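Local coordinates for putative cell invasion protein with MAC/Perforin domain (Bacteroides thetaiotaomicron VPI-5482, PDB 3KK7) that is of unknown function but belongs to the membrane-attack complex/perforin family, whose members commonly form pores, and may act in cell invasion, at residues Met82-Glu87 with Asn484-Ile489. Sequence-based numbering, arbitrary orientation.
Sequences MKKLLE and NANTNI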
loop_
_atom_site.group_PDB
_atom_site.type_symbol
_atom_site.label_atom_id
_atom_site.label_comp_id
_atom_site.label_asym_id
_atom_site.label_seq_id
_atom_site.Cartn_x
_atom_site.Cartn_y
_atom_site.Cartn_z
HETATM N N MSE A 82 13.215 -3.664 -12.460
HETATM C CA MSE A 82 14.625 -3.661 -12.064
HETATM C C MSE A 82 15.603 -3.915 -13.193
HETATM O O MSE A 82 16.648 -3.294 -13.249
HETATM C CB MSE A 82 14.869 -4.709 -10.978
HETATM C CG MSE A 82 14.217 -4.379 -9.662
HETATM SE SE MSE A 82 14.874 -2.720 -8.814
HETATM C CE MSE A 82 16.709 -3.303 -8.615
ATOM N N LYS A 83 15.289 -4.848 -14.072
ATOM C CA LYS A 83 16.169 -5.131 -15.178
ATOM C C LYS A 83 16.308 -3.859 -16.025
ATOM O O LYS A 83 17.414 -3.468 -16.386
ATOM C CB LYS A 83 15.666 -6.312 -16.008
ATOM C CG LYS A 83 16.371 -6.496 -17.382
ATOM C CD LYS A 83 15.841 -7.721 -18.142
ATOM C CE LYS A 83 16.739 -8.120 -19.327
ATOM N NZ LYS A 83 16.585 -7.236 -20.520
ATOM N N LYS A 84 15.197 -3.212 -16.334
ATOM C CA LYS A 84 15.259 -1.996 -17.140
ATOM C C LYS A 84 15.996 -0.867 -16.415
ATOM O O LYS A 84 16.803 -0.163 -17.010
ATOM C CB LYS A 84 13.868 -1.527 -17.535
ATOM C CG LYS A 84 13.863 -0.427 -18.615
ATOM C CD LYS A 84 12.466 0.172 -18.769
ATOM C CE LYS A 84 12.417 1.166 -19.917
ATOM N NZ LYS A 84 11.159 0.972 -20.733
ATOM N N LEU A 85 15.725 -0.704 -15.134
ATOM C CA LEU A 85 16.356 0.353 -14.349
ATOM C C LEU A 85 17.860 0.173 -14.313
ATOM O O LEU A 85 18.596 1.125 -14.505
ATOM C CB LEU A 85 15.799 0.394 -12.918
ATOM C CG LEU A 85 16.403 1.395 -11.920
ATOM C CD1 LEU A 85 16.101 2.833 -12.273
ATOM C CD2 LEU A 85 15.880 1.055 -10.516
ATOM N N LEU A 86 18.316 -1.049 -14.098
ATOM C CA LEU A 86 19.747 -1.270 -13.879
ATOM C C LEU A 86 20.523 -1.216 -15.171
ATOM O O LEU A 86 21.699 -0.904 -15.183
ATOM C CB LEU A 86 19.999 -2.570 -13.118
ATOM C CG LEU A 86 19.423 -2.599 -11.699
ATOM C CD1 LEU A 86 19.639 -3.997 -11.094
ATOM C CD2 LEU A 86 19.946 -1.454 -10.762
ATOM N N GLU A 87 19.844 -1.476 -16.270
ATOM C CA GLU A 87 20.429 -1.287 -17.581
ATOM C C GLU A 87 20.812 0.168 -17.901
ATOM O O GLU A 87 21.729 0.412 -18.688
ATOM C CB GLU A 87 19.498 -1.863 -18.648
ATOM C CG GLU A 87 19.731 -3.395 -18.821
ATOM C CD GLU A 87 18.602 -4.103 -19.547
ATOM O OE1 GLU A 87 17.668 -3.420 -20.050
ATOM O OE2 GLU A 87 18.674 -5.352 -19.609
ATOM N N ASN A 484 4.239 9.019 -22.938
ATOM C CA ASN A 484 5.486 8.416 -22.464
ATOM C C ASN A 484 5.647 7.050 -23.134
ATOM O O ASN A 484 4.790 6.182 -23.018
ATOM C CB ASN A 484 5.462 8.277 -20.938
ATOM C CG ASN A 484 6.757 7.735 -20.371
ATOM O OD1 ASN A 484 7.199 6.645 -20.734
ATOM N ND2 ASN A 484 7.369 8.487 -19.463
ATOM N N ALA A 485 6.751 6.872 -23.843
ATOM C CA ALA A 485 6.977 5.663 -24.619
ATOM C C ALA A 485 7.288 4.469 -23.739
ATOM O O ALA A 485 6.908 3.362 -24.067
ATOM C CB ALA A 485 8.107 5.877 -25.616
ATOM N N ASN A 486 8.001 4.675 -22.636
ATOM C CA ASN A 486 8.306 3.552 -21.743
ATOM C C ASN A 486 7.039 2.956 -21.145
ATOM O O ASN A 486 6.933 1.750 -21.010
ATOM C CB ASN A 486 9.199 3.957 -20.553
ATOM C CG ASN A 486 10.594 4.345 -20.963
ATOM O OD1 ASN A 486 11.319 3.564 -21.580
ATOM N ND2 ASN A 486 10.994 5.564 -20.599
ATOM N N THR A 487 6.111 3.814 -20.747
ATOM C CA THR A 487 4.997 3.386 -19.922
ATOM C C THR A 487 3.652 3.403 -20.645
ATOM O O THR A 487 2.696 2.850 -20.143
ATOM C CB THR A 487 4.902 4.300 -18.714
ATOM O OG1 THR A 487 4.557 5.616 -19.157
ATOM C CG2 THR A 487 6.222 4.369 -18.001
ATOM N N ASN A 488 3.595 4.046 -21.812
ATOM C CA ASN A 488 2.361 4.222 -22.583
ATOM C C ASN A 488 1.268 4.988 -21.852
ATOM O O ASN A 488 0.092 4.708 -21.996
ATOM C CB ASN A 488 1.863 2.886 -23.165
ATOM C CG ASN A 488 2.617 2.506 -24.449
ATOM O OD1 ASN A 488 2.702 3.318 -25.378
ATOM N ND2 ASN A 488 3.173 1.293 -24.503
ATOM N N ILE A 489 1.672 5.986 -21.085
ATOM C CA ILE A 489 0.723 6.859 -20.416
ATOM C C ILE A 489 0.643 8.151 -21.207
ATOM O O ILE A 489 1.662 8.671 -21.688
ATOM C CB ILE A 489 1.129 7.142 -18.955
ATOM C CG1 ILE A 489 1.195 5.811 -18.184
ATOM C CG2 ILE A 489 0.153 8.110 -18.305
ATOM C CD1 ILE A 489 1.683 5.928 -16.774
#
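Lys84 reaches from helix 82-88 to the loop at Asn484-Ile489 and gives a hydrogen bond to Asn486. NZ of Lys84 lies 2.7 Å from OD1 of Asn486. The CA atoms of Lys84 and Asn486 are 10.0 Å apart. The length of the lysine spans this gap. Its CG stands anti to the backbone N (chi1 -168°), and the chain runs nearly straight from there to CE. A bend at the last torsion, chi4 137°, turns the ammonium group onto the amide. The two side chains meet at a slant. NZ does not come in along a lone pair of OD1. It sits above the carbonyl plane, 36° out of it. CE of Lys84 also comes within 3.1 Å of OD1 of Asn486.

The other end of the amide is also held: ND2 of Asn486 donates to OD1 of Asp186. The two bonds are consistent with the amide as modelled, oxygen toward the lysine and nitrogen toward the aspartate. ND2 of Asn484 donates to the same aspartate oxygen. Within the loop, OD1 of Asn484 accepts from the backbone N of Thr487 at 3.0 Å, an Asx motif. The backbone N of Asn488 bonds to O of Asn484 at 2.7 Å. These bonds tie down the turn that carries Asn486 and joins strands 480-484 and 489-494 of the D3 region. On the helix, Lys83 is engaged separately, in a salt bridge to Glu87.

The contact buries just 86 Å² and lies at the surface, between the MACPF and D3 regions. A single charged hydrogen bond, with no apolar packing between the two segments, implies a light polar link. The nearby carboxylate of Asp186 may strengthen it by polarising the amide toward the ammonium group.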